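PDB 2R0B: Serine/threonine/tyrosine-interacting protein from Homo sapiens, which is a catalytically inactive phosphatase that anchors the kinases ERK1 and ERK2 in the nucleus and binds the F-box of FBXW7, keeping it out of its SCF ubiquitin ligase complex. Local coordinates for residues M118-R121 with D122-Y126; Q145-E148 with A149-A153; I109-I112 with M113-G117. All coordinates share one frame; numbering follows the deposited sequence.

Contact 1 of 3, residues M118-R121 with D122-Y126; sequences MKYR and DAFAY. With SO4 (sulfate ion), chain C.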
ATOM      1  N   MET A 118       7.634  -2.764  14.668  1.00 16.73           N
ATOM      2  CA  MET A 118       7.127  -1.509  15.225  1.00 17.13           C
ATOM      3  C   MET A 118       5.670  -1.669  15.622  1.00 16.53           C
ATOM      4  O   MET A 118       4.925  -2.380  14.970  1.00 14.99           O
ATOM      5  CB  MET A 118       7.278  -0.351  14.223  1.00 17.54           C
ATOM      6  CG  MET A 118       8.726  -0.185  13.699  1.00 18.18           C
ATOM      7  SD  MET A 118       9.017   1.030  12.390  1.00 22.21           S
ATOM      8  CE  MET A 118       8.024   2.220  12.803  1.00 10.51           C
ATOM      9  N   LYS A 119       5.290  -1.007  16.705  1.00 16.34           N
ATOM     10  CA  LYS A 119       3.886  -0.871  17.122  1.00 15.63           C
ATOM     11  C   LYS A 119       3.137   0.078  16.189  1.00 16.21           C
ATOM     12  O   LYS A 119       3.766   0.833  15.418  1.00 15.40           O
ATOM     13  CB  LYS A 119       3.823  -0.345  18.556  1.00 16.81           C
ATOM     14  CG  LYS A 119       4.233  -1.372  19.644  1.00 18.12           C
ATOM     15  CD  LYS A 119       4.596  -0.661  20.923  1.00 22.60           C
ATOM     16  CE  LYS A 119       4.520  -1.556  22.198  1.00 22.87           C
ATOM     17  NZ  LYS A 119       4.935  -2.989  22.053  1.00 24.67           N
ATOM     18  N   TYR A 120       1.798   0.073  16.267  1.00 15.93           N
ATOM     19  CA  TYR A 120       1.006   0.899  15.351  1.00 15.81           C
ATOM     20  C   TYR A 120       1.371   2.380  15.434  1.00 16.69           C
ATOM     21  O   TYR A 120       1.637   3.026  14.420  1.00 15.45           O
ATOM     22  CB  TYR A 120      -0.530   0.701  15.497  1.00 16.03           C
ATOM     23  CG  TYR A 120      -1.251   1.746  14.670  1.00 15.65           C
ATOM     24  CD1 TYR A 120      -1.435   1.578  13.309  1.00 16.21           C
ATOM     25  CD2 TYR A 120      -1.697   2.948  15.256  1.00 16.23           C
ATOM     26  CE1 TYR A 120      -2.032   2.572  12.545  1.00 13.95           C
ATOM     27  CE2 TYR A 120      -2.306   3.932  14.508  1.00 16.06           C
ATOM     28  CZ  TYR A 120      -2.471   3.736  13.140  1.00 17.35           C
ATOM     29  OH  TYR A 120      -3.049   4.715  12.349  1.00 18.43           O
ATOM     30  N   ARG A 121       1.370   2.928  16.645  1.00 16.74           N
ATOM     31  CA  ARG A 121       1.612   4.350  16.790  1.00 17.53           C
ATOM     32  C   ARG A 121       2.944   4.802  16.184  1.00 17.04           C
ATOM     33  O   ARG A 121       3.032   5.874  15.595  1.00 18.56           O
ATOM     34  CB  ARG A 121       1.514   4.760  18.255  1.00 18.06           C
ATOM     35  CG  ARG A 121       2.619   4.264  19.138  1.00 21.62           C
ATOM     36  CD  ARG A 121       2.339   4.633  20.575  1.00 26.21           C
ATOM     37  NE  ARG A 121       1.081   4.062  21.063  1.00 31.17           N
ATOM     38  CZ  ARG A 121       0.690   4.121  22.334  1.00 32.56           C
ATOM     39  NH1 ARG A 121       1.463   4.722  23.235  1.00 33.56           N
ATOM     40  NH2 ARG A 121      -0.465   3.580  22.706  1.00 34.48           N
ATOM     41  N   ASP A 122       3.971   3.971  16.328  1.00 17.10           N
ATOM     42  CA  ASP A 122       5.305   4.309  15.825  1.00 17.11           C
ATOM     43  C   ASP A 122       5.419   4.132  14.309  1.00 15.95           C
ATOM     44  O   ASP A 122       6.083   4.922  13.625  1.00 16.34           O
ATOM     45  CB  ASP A 122       6.339   3.473  16.566  1.00 17.45           C
ATOM     46  CG  ASP A 122       6.321   3.762  18.055  1.00 20.11           C
ATOM     47  OD1 ASP A 122       6.399   4.956  18.412  1.00 23.57           O
ATOM     48  OD2 ASP A 122       6.185   2.808  18.856  1.00 23.15           O
ATOM     49  N   ALA A 123       4.780   3.084  13.786  1.00 15.34           N
ATOM     50  CA  ALA A 123       4.716   2.885  12.339  1.00 14.54           C
ATOM     51  C   ALA A 123       3.873   3.978  11.687  1.00 14.77           C
ATOM     52  O   ALA A 123       4.257   4.513  10.651  1.00 14.38           O
ATOM     53  CB  ALA A 123       4.150   1.479  12.013  1.00 15.25           C
ATOM     54  N   PHE A 124       2.760   4.348  12.315  1.00 13.99           N
ATOM     55  CA  PHE A 124       1.934   5.418  11.768  1.00 13.64           C
ATOM     56  C   PHE A 124       2.751   6.724  11.722  1.00 13.10           C
ATOM     57  O   PHE A 124       2.812   7.397  10.706  1.00 13.83           O
ATOM     58  CB  PHE A 124       0.625   5.597  12.537  1.00 14.60           C
ATOM     59  CG  PHE A 124      -0.113   6.859  12.161  1.00 14.63           C
ATOM     60  CD1 PHE A 124      -0.972   6.871  11.061  1.00 16.26           C
ATOM     61  CD2 PHE A 124       0.101   8.041  12.865  1.00 19.17           C
ATOM     62  CE1 PHE A 124      -1.630   8.039  10.673  1.00 18.18           C
ATOM     63  CE2 PHE A 124      -0.580   9.220  12.499  1.00 19.35           C
ATOM     64  CZ  PHE A 124      -1.431   9.222  11.402  1.00 18.80           C
ATOM     65  N   ALA A 125       3.426   7.052  12.816  1.00 13.78           N
ATOM     66  CA  ALA A 125       4.249   8.273  12.852  1.00 15.11           C
ATOM     67  C   ALA A 125       5.363   8.291  11.788  1.00 15.13           C
ATOM     68  O   ALA A 125       5.651   9.325  11.171  1.00 15.70           O
ATOM     69  CB  ALA A 125       4.821   8.479  14.269  1.00 14.77           C
ATOM     70  N   TYR A 126       5.978   7.136  11.574  1.00 14.89           N
ATOM     71  CA  TYR A 126       7.071   6.990  10.626  1.00 15.17           C
ATOM     72  C   TYR A 126       6.553   7.296   9.220  1.00 15.28           C
ATOM     73  O   TYR A 126       7.178   8.023   8.436  1.00 17.36           O
ATOM     74  CB  TYR A 126       7.657   5.565  10.720  1.00 14.96           C
ATOM     75  CG  TYR A 126       8.661   5.317   9.655  1.00 15.04           C
ATOM     76  CD1 TYR A 126      10.015   5.514   9.902  1.00 16.66           C
ATOM     77  CD2 TYR A 126       8.266   4.930   8.364  1.00 14.94           C
ATOM     78  CE1 TYR A 126      10.952   5.308   8.907  1.00 16.26           C
ATOM     79  CE2 TYR A 126       9.197   4.730   7.354  1.00 16.79           C
ATOM     80  CZ  TYR A 126      10.528   4.914   7.625  1.00 15.89           C
ATOM     81  OH  TYR A 126      11.451   4.732   6.623  1.00 19.00           O
TER
HETATM   82  S   SO4 C   2      -0.415   0.833  19.932  1.00 25.37           S
HETATM   83  O1  SO4 C   2       0.421   0.087  20.892  1.00 30.55           O
HETATM   84  O2  SO4 C   2      -1.090  -0.218  19.176  1.00 26.07           O
HETATM   85  O3  SO4 C   2      -1.332   1.690  20.663  1.00 31.42           O
HETATM   86  O4  SO4 C   2       0.493   1.619  19.110  1.00 28.73           O
HETATM   87  O   HOH W   1       7.387   0.607  17.999  1.00 18.46           O
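Tyr120 and Phe124, one helical turn apart, lie side by side and point the same way. Followed outward, Tyr120 first sets its CB near two sulfate oxygens, O2 and O4. Farther along, CE1, CE2 and CZ run beneath the CB of Phe124, which sits over one face of the ring, displaced toward its rim, in a CH-pi contact 4.0 Å from the ring centroid. At the tip, Tyr120 OH comes within 3.3 Å of Phe124 CD1. The two ring planes differ by 28° but are slid so far apart that they barely overlap.

The pair belongs to the start of helix 120-130 in the dual-specificity phosphatase fold, with Lys119 at the N-cap position; Lys119 O accepts a nearly straight bond from Ala123 N at 3.0 Å. A water ties the start of the turn together, accepting from Lys119 N and donating to Asp122 OD2. On the outer side, Arg121 holds a sulfate ion, probably from the crystallisation liquor. Its backbone N gives O4 a bond of 2.9 Å; with CG between the backbone N and the carbonyl carbon (chi1 70°) and a bend at chi3, the chain brings NE to O4 at 3.2 Å and NH2 to O3 at 2.9 Å, the latter oxygen lying at the guanidinium edge. Ahead of the helix, the bend at the end of Met118 (chi3 37°) drops CE onto Ala123 CA, a tight approach of 3.4 Å, and near Tyr126 CB, while Tyr126 OH bonds to Ile9 O.

Contact 2 of 3, residues Q145-E148 with A149-A153; sequences QEYE and AIYLA. With SO4 (sulfate ion), chain C.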
ATOM      1  N   GLN A 145      -3.782  -3.368  14.744  1.00 14.05           N
ATOM      2  CA  GLN A 145      -3.502  -3.858  16.097  1.00 13.86           C
ATOM      3  C   GLN A 145      -3.864  -5.336  16.290  1.00 14.02           C
ATOM      4  O   GLN A 145      -3.132  -6.106  16.945  1.00 14.03           O
ATOM      5  CB  GLN A 145      -4.214  -2.927  17.095  1.00 14.20           C
ATOM      6  CG  GLN A 145      -3.715  -1.471  16.970  1.00 14.69           C
ATOM      7  CD  GLN A 145      -4.588  -0.468  17.718  1.00 14.99           C
ATOM      8  OE1 GLN A 145      -5.818  -0.517  17.649  1.00 16.39           O
ATOM      9  NE2 GLN A 145      -3.948   0.453  18.438  1.00 16.62           N
ATOM     10  N   GLU A 146      -4.975  -5.737  15.686  1.00 13.14           N
ATOM     11  CA  GLU A 146      -5.483  -7.093  15.781  1.00 13.73           C
ATOM     12  C   GLU A 146      -4.513  -8.064  15.091  1.00 14.19           C
ATOM     13  O   GLU A 146      -4.303  -9.163  15.573  1.00 15.28           O
ATOM     14  CB  GLU A 146      -6.885  -7.147  15.152  1.00 13.32           C
ATOM     15  CG  GLU A 146      -7.577  -8.518  15.102  1.00 13.99           C
ATOM     16  CD  GLU A 146      -8.784  -8.525  14.184  1.00 15.80           C
ATOM     17  OE1 GLU A 146      -9.158  -7.478  13.657  1.00 16.73           O
ATOM     18  OE2 GLU A 146      -9.365  -9.615  13.953  1.00 22.00           O
ATOM     19  N   TYR A 147      -3.925  -7.635  13.977  1.00 14.33           N
ATOM     20  CA  TYR A 147      -3.035  -8.459  13.185  1.00 14.60           C
ATOM     21  C   TYR A 147      -1.705  -8.589  13.935  1.00 14.85           C
ATOM     22  O   TYR A 147      -1.089  -9.650  13.924  1.00 14.62           O
ATOM     23  CB  TYR A 147      -2.853  -7.839  11.784  1.00 15.39           C
ATOM     24  CG  TYR A 147      -1.931  -8.622  10.864  1.00 16.13           C
ATOM     25  CD1 TYR A 147      -2.219  -9.948  10.511  1.00 17.03           C
ATOM     26  CD2 TYR A 147      -0.770  -8.030  10.350  1.00 15.92           C
ATOM     27  CE1 TYR A 147      -1.355 -10.670   9.671  1.00 19.39           C
ATOM     28  CE2 TYR A 147       0.099  -8.741   9.516  1.00 16.90           C
ATOM     29  CZ  TYR A 147      -0.201 -10.053   9.174  1.00 18.17           C
ATOM     30  OH  TYR A 147       0.650 -10.768   8.344  1.00 20.67           O
ATOM     31  N   GLU A 148      -1.281  -7.519  14.607  1.00 15.18           N
ATOM     32  CA  GLU A 148      -0.071  -7.611  15.413  1.00 15.76           C
ATOM     33  C   GLU A 148      -0.243  -8.662  16.513  1.00 16.37           C
ATOM     34  O   GLU A 148       0.665  -9.459  16.773  1.00 16.37           O
ATOM     35  CB  GLU A 148       0.315  -6.253  16.012  1.00 15.86           C
ATOM     36  CG  GLU A 148       1.552  -6.311  16.877  1.00 16.05           C
ATOM     37  CD  GLU A 148       1.829  -5.024  17.669  1.00 17.18           C
ATOM     38  OE1 GLU A 148       0.905  -4.485  18.324  1.00 16.35           O
ATOM     39  OE2 GLU A 148       3.003  -4.556  17.671  1.00 19.48           O
ATOM     40  N   ALA A 149      -1.421  -8.685  17.139  1.00 16.34           N
ATOM     41  CA  ALA A 149      -1.681  -9.683  18.172  1.00 16.47           C
ATOM     42  C   ALA A 149      -1.539 -11.100  17.575  1.00 17.39           C
ATOM     43  O   ALA A 149      -1.002 -12.020  18.215  1.00 17.67           O
ATOM     44  CB  ALA A 149      -3.050  -9.444  18.790  1.00 16.45           C
ATOM     45  N   ILE A 150      -1.991 -11.267  16.334  1.00 17.87           N
ATOM     46  CA  ILE A 150      -1.898 -12.551  15.649  1.00 18.24           C
ATOM     47  C   ILE A 150      -0.454 -12.973  15.454  1.00 17.84           C
ATOM     48  O   ILE A 150      -0.053 -14.057  15.909  1.00 19.15           O
ATOM     49  CB  ILE A 150      -2.662 -12.541  14.313  1.00 18.11           C
ATOM     50  CG1 ILE A 150      -4.146 -12.343  14.600  1.00 18.54           C
ATOM     51  CG2 ILE A 150      -2.399 -13.846  13.546  1.00 17.61           C
ATOM     52  CD1 ILE A 150      -5.065 -12.292  13.356  1.00 18.88           C
ATOM     53  N   TYR A 151       0.350 -12.119  14.817  1.00 18.04           N
ATOM     54  CA  TYR A 151       1.699 -12.563  14.453  1.00 17.17           C
ATOM     55  C   TYR A 151       2.676 -12.629  15.631  1.00 17.92           C
ATOM     56  O   TYR A 151       3.711 -13.328  15.561  1.00 18.45           O
ATOM     57  CB  TYR A 151       2.265 -11.793  13.225  1.00 17.16           C
ATOM     58  CG  TYR A 151       2.477 -10.280  13.343  1.00 15.46           C
ATOM     59  CD1 TYR A 151       3.424  -9.730  14.231  1.00 17.89           C
ATOM     60  CD2 TYR A 151       1.804  -9.408  12.493  1.00 15.49           C
ATOM     61  CE1 TYR A 151       3.634  -8.339  14.320  1.00 16.39           C
ATOM     62  CE2 TYR A 151       2.014  -8.027  12.565  1.00 14.96           C
ATOM     63  CZ  TYR A 151       2.929  -7.498  13.465  1.00 16.06           C
ATOM     64  OH  TYR A 151       3.122  -6.130  13.550  1.00 17.17           O
ATOM     65  N   LEU A 152       2.329 -11.944  16.728  1.00 18.54           N
ATOM     66  CA  LEU A 152       3.138 -11.957  17.943  1.00 19.88           C
ATOM     67  C   LEU A 152       2.831 -13.160  18.817  1.00 21.42           C
ATOM     68  O   LEU A 152       3.642 -13.517  19.669  1.00 22.27           O
ATOM     69  CB  LEU A 152       2.975 -10.671  18.760  1.00 19.27           C
ATOM     70  CG  LEU A 152       3.639  -9.385  18.223  1.00 18.78           C
ATOM     71  CD1 LEU A 152       3.470  -8.276  19.258  1.00 18.60           C
ATOM     72  CD2 LEU A 152       5.127  -9.595  17.894  1.00 19.75           C
ATOM     73  N   ALA A 153       1.655 -13.763  18.620  1.00 22.22           N
ATOM     74  CA  ALA A 153       1.260 -14.943  19.402  1.00 23.74           C
ATOM     75  C   ALA A 153       2.089 -16.147  19.007  1.00 24.90           C
ATOM     76  O   ALA A 153       2.432 -16.302  17.835  1.00 27.20           O
ATOM     77  CB  ALA A 153      -0.215 -15.235  19.200  1.00 23.86           C
TER
HETATM   78  S   SO4 C   2      -0.415   0.833  19.932  1.00 25.37           S
HETATM   79  O1  SO4 C   2       0.421   0.087  20.892  1.00 30.55           O
HETATM   80  O2  SO4 C   2      -1.090  -0.218  19.176  1.00 26.07           O
HETATM   81  O3  SO4 C   2      -1.332   1.690  20.663  1.00 31.42           O
HETATM   82  O4  SO4 C   2       0.493   1.619  19.110  1.00 28.73           O
HETATM   83  O   HOH W   2       4.690  -5.104  15.480  1.00 18.00           O
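Different first torsions bring Tyr147 and Tyr151 together: Tyr147 carries CG anti to its backbone N (chi1 180°), whereas in Tyr151 CG stands between the backbone N and the carbonyl carbon (chi1 63°), which swings that ring back over the preceding turn. The result is a T-shaped pair with planes at 81°, the edge of Tyr151 directed at the face of Tyr147 and CD2 of Tyr151 3.5 Å from CE2 of Tyr147. The same ring of Tyr151 lays one face against Glu148, whose CA makes a CH-pi contact 3.7 Å from the centroid. Glu148 CB and CG both come near the Tyr151 hydroxyl, and CG also meets Leu152 CD1 at 3.6 Å. A water in the plane of the Tyr151 ring, at its edge, joins Tyr151 OH (2.7 Å) to Glu148 OE2 (2.8 Å). Farther back, Gln145 extends its amide so that NE2 donates to sulfate O2 at 3.0 Å.

This is the end of helix 138-152, the last helix of the phosphatase domain in this chain. Tyr147 OH bonds to Glu114 on helix 103-116, and its ring meets Phe76 of helix 76-88 edge-to-face; Tyr151 and Glu148 rest on Met113, also of helix 103-116, and Glu148 reaches Lys119 just ahead of helix 120-130.

Contact 3 of 3, residues I109-I112 with M113-G117; sequences IAYI and METFG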
ATOM      1  N   ILE A 109       1.474   0.275   6.405  1.00 12.62           N
ATOM      2  CA  ILE A 109       1.708   0.207   7.861  1.00 13.46           C
ATOM      3  C   ILE A 109       1.777  -1.241   8.333  1.00 13.95           C
ATOM      4  O   ILE A 109       2.594  -1.577   9.180  1.00 14.33           O
ATOM      5  CB  ILE A 109       0.691   1.074   8.663  1.00 12.82           C
ATOM      6  CG1 ILE A 109       1.025   2.571   8.425  1.00 13.66           C
ATOM      7  CG2 ILE A 109       0.696   0.692  10.186  1.00 13.49           C
ATOM      8  CD1 ILE A 109      -0.110   3.592   8.678  1.00 13.92           C
ATOM      9  N   ALA A 110       0.921  -2.104   7.797  1.00 13.85           N
ATOM     10  CA  ALA A 110       0.938  -3.498   8.220  1.00 13.00           C
ATOM     11  C   ALA A 110       2.290  -4.134   7.903  1.00 13.72           C
ATOM     12  O   ALA A 110       2.855  -4.848   8.730  1.00 12.58           O
ATOM     13  CB  ALA A 110      -0.178  -4.271   7.529  1.00 14.16           C
ATOM     14  N   TYR A 111       2.797  -3.840   6.703  1.00 11.96           N
ATOM     15  CA  TYR A 111       4.075  -4.359   6.260  1.00 13.53           C
ATOM     16  C   TYR A 111       5.166  -3.868   7.209  1.00 12.77           C
ATOM     17  O   TYR A 111       6.023  -4.650   7.624  1.00 13.17           O
ATOM     18  CB  TYR A 111       4.373  -3.970   4.795  1.00 13.37           C
ATOM     19  CG  TYR A 111       5.720  -4.486   4.361  1.00 13.72           C
ATOM     20  CD1 TYR A 111       5.890  -5.819   3.956  1.00 13.45           C
ATOM     21  CD2 TYR A 111       6.845  -3.676   4.464  1.00 15.16           C
ATOM     22  CE1 TYR A 111       7.149  -6.305   3.599  1.00 13.11           C
ATOM     23  CE2 TYR A 111       8.106  -4.153   4.121  1.00 14.97           C
ATOM     24  CZ  TYR A 111       8.247  -5.452   3.686  1.00 14.62           C
ATOM     25  OH  TYR A 111       9.518  -5.878   3.392  1.00 17.43           O
ATOM     26  N   ILE A 112       5.109  -2.586   7.566  1.00 13.32           N
ATOM     27  CA  ILE A 112       6.164  -1.983   8.417  1.00 13.96           C
ATOM     28  C   ILE A 112       6.136  -2.530   9.837  1.00 14.03           C
ATOM     29  O   ILE A 112       7.187  -2.874  10.408  1.00 14.91           O
ATOM     30  CB  ILE A 112       6.057  -0.450   8.452  1.00 14.44           C
ATOM     31  CG1 ILE A 112       6.444   0.117   7.105  1.00 15.60           C
ATOM     32  CG2 ILE A 112       6.949   0.140   9.615  1.00 16.35           C
ATOM     33  CD1 ILE A 112       6.048   1.575   6.914  1.00 15.36           C
ATOM     34  N   MET A 113       4.933  -2.668  10.395  1.00 13.48           N
ATOM     35  CA  MET A 113       4.781  -3.236  11.737  1.00 12.94           C
ATOM     36  C   MET A 113       5.397  -4.631  11.869  1.00 14.71           C
ATOM     37  O   MET A 113       6.210  -4.894  12.781  1.00 15.33           O
ATOM     38  CB  MET A 113       3.291  -3.271  12.137  1.00 12.93           C
ATOM     39  CG  MET A 113       2.689  -1.879  12.394  1.00 12.57           C
ATOM     40  SD  MET A 113       0.903  -1.926  12.709  1.00  8.99           S
ATOM     41  CE  MET A 113       0.852  -3.013  14.163  1.00 14.88           C
ATOM     42  N   GLU A 114       5.021  -5.525  10.956  1.00 14.88           N
ATOM     43  CA  GLU A 114       5.500  -6.888  11.020  1.00 15.41           C
ATOM     44  C   GLU A 114       6.988  -7.031  10.717  1.00 15.39           C
ATOM     45  O   GLU A 114       7.698  -7.783  11.396  1.00 16.39           O
ATOM     46  CB  GLU A 114       4.698  -7.773  10.082  1.00 15.70           C
ATOM     47  CG  GLU A 114       5.017  -9.221  10.303  1.00 17.43           C
ATOM     48  CD  GLU A 114       4.025 -10.156   9.688  1.00 19.67           C
ATOM     49  OE1 GLU A 114       3.194  -9.725   8.838  1.00 19.37           O
ATOM     50  OE2 GLU A 114       4.095 -11.346  10.066  1.00 22.46           O
ATOM     51  N   THR A 115       7.444  -6.333   9.682  1.00 14.28           N
ATOM     52  CA  THR A 115       8.812  -6.498   9.176  1.00 14.45           C
ATOM     53  C   THR A 115       9.838  -5.826  10.086  1.00 14.06           C
ATOM     54  O   THR A 115      10.917  -6.392  10.362  1.00 15.53           O
ATOM     55  CB  THR A 115       8.896  -5.979   7.728  1.00 14.22           C
ATOM     56  OG1 THR A 115       7.928  -6.678   6.932  1.00 15.00           O
ATOM     57  CG2 THR A 115      10.303  -6.216   7.108  1.00 15.14           C
ATOM     58  N   PHE A 116       9.492  -4.641  10.577  1.00 13.88           N
ATOM     59  CA  PHE A 116      10.436  -3.826  11.356  1.00 14.88           C
ATOM     60  C   PHE A 116      10.154  -3.823  12.847  1.00 15.23           C
ATOM     61  O   PHE A 116      10.833  -3.129  13.611  1.00 14.89           O
ATOM     62  CB  PHE A 116      10.482  -2.394  10.808  1.00 15.59           C
ATOM     63  CG  PHE A 116      11.083  -2.299   9.437  1.00 14.97           C
ATOM     64  CD1 PHE A 116      12.427  -1.971   9.278  1.00 15.61           C
ATOM     65  CD2 PHE A 116      10.335  -2.587   8.298  1.00 16.53           C
ATOM     66  CE1 PHE A 116      12.996  -1.897   8.018  1.00 17.30           C
ATOM     67  CE2 PHE A 116      10.914  -2.550   7.027  1.00 15.35           C
ATOM     68  CZ  PHE A 116      12.239  -2.190   6.884  1.00 16.96           C
ATOM     69  N   GLY A 117       9.181  -4.642  13.260  1.00 13.79           N
ATOM     70  CA  GLY A 117       8.900  -4.855  14.676  1.00 15.02           C
ATOM     71  C   GLY A 117       8.372  -3.610  15.384  1.00 15.25           C
ATOM     72  O   GLY A 117       8.637  -3.420  16.557  1.00 15.41           O
TER
HETATM   73  O   HOH W   3       2.758  -7.405   7.380  1.00 20.37           O
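Four successive i to i+4 backbone bonds, from Met113 N to Ile109 O through Phe116 N to Ile112 O, run through these residues, and phi turns positive (66°) at Gly117. Tyr111 O is gripped twice, by Thr115 N at 3.0 Å and by Thr115 OG1 at 2.9 Å, the two donors arriving from opposite faces of its carbonyl plane. With OG1 anti to its own carbonyl carbon (chi1 -57°), Thr115 places that hydroxyl 3.4 Å above the Tyr111 ring plane, over the ring's centre, and Lys80 NZ also bonds OG1.

The segment is the later part of helix 103-116; the loop joining it to strand 93-96 is, in protein-tyrosine phosphatases, the signature phosphate-binding loop, this member being catalytically inactive. Tyr111 faces helix 76-88, touching Ile83 and Leu87, with a weak hydrogen bond between its OH and Asp84. Were Tyr111 an alanine, the Thr115 hydroxyl would probably lose the ring face it lies over and a gap would open beside Ile83. Ile109 CG2 packs on Met113 SD at 3.6 Å. Phe116 turns its ring edge to Ile112 O. A water donates to Glu114 OE1, itself hydrogen-bonded to Tyr147 OH, and weakly to Ala110 O.

How the contacts relate
Along the chain contact 3 comes first, then contact 1, then contact 2, on three helices that pack together on one side of the domain. Contacts 3 and 1 are closest, their centres about 9 Å apart: Met118 N probably bonds to Met113 O at 3.2 Å, and Met113 CG lies 3.7 Å from Ala123 CB. Contacts 2 and 3, joined by the Tyr147-Glu114 bond, also meet where Tyr151 OH lies 3.2 Å from Met113 CB. Between contacts 1 and 2, Lys119 CA approaches Glu148 OE2 at 3.8 Å. Helix 103-116 follows the loop that forms the phosphate-binding site in active relatives, while the sulfate lies at the start of helix 120-130, held by Arg121 and Gln145.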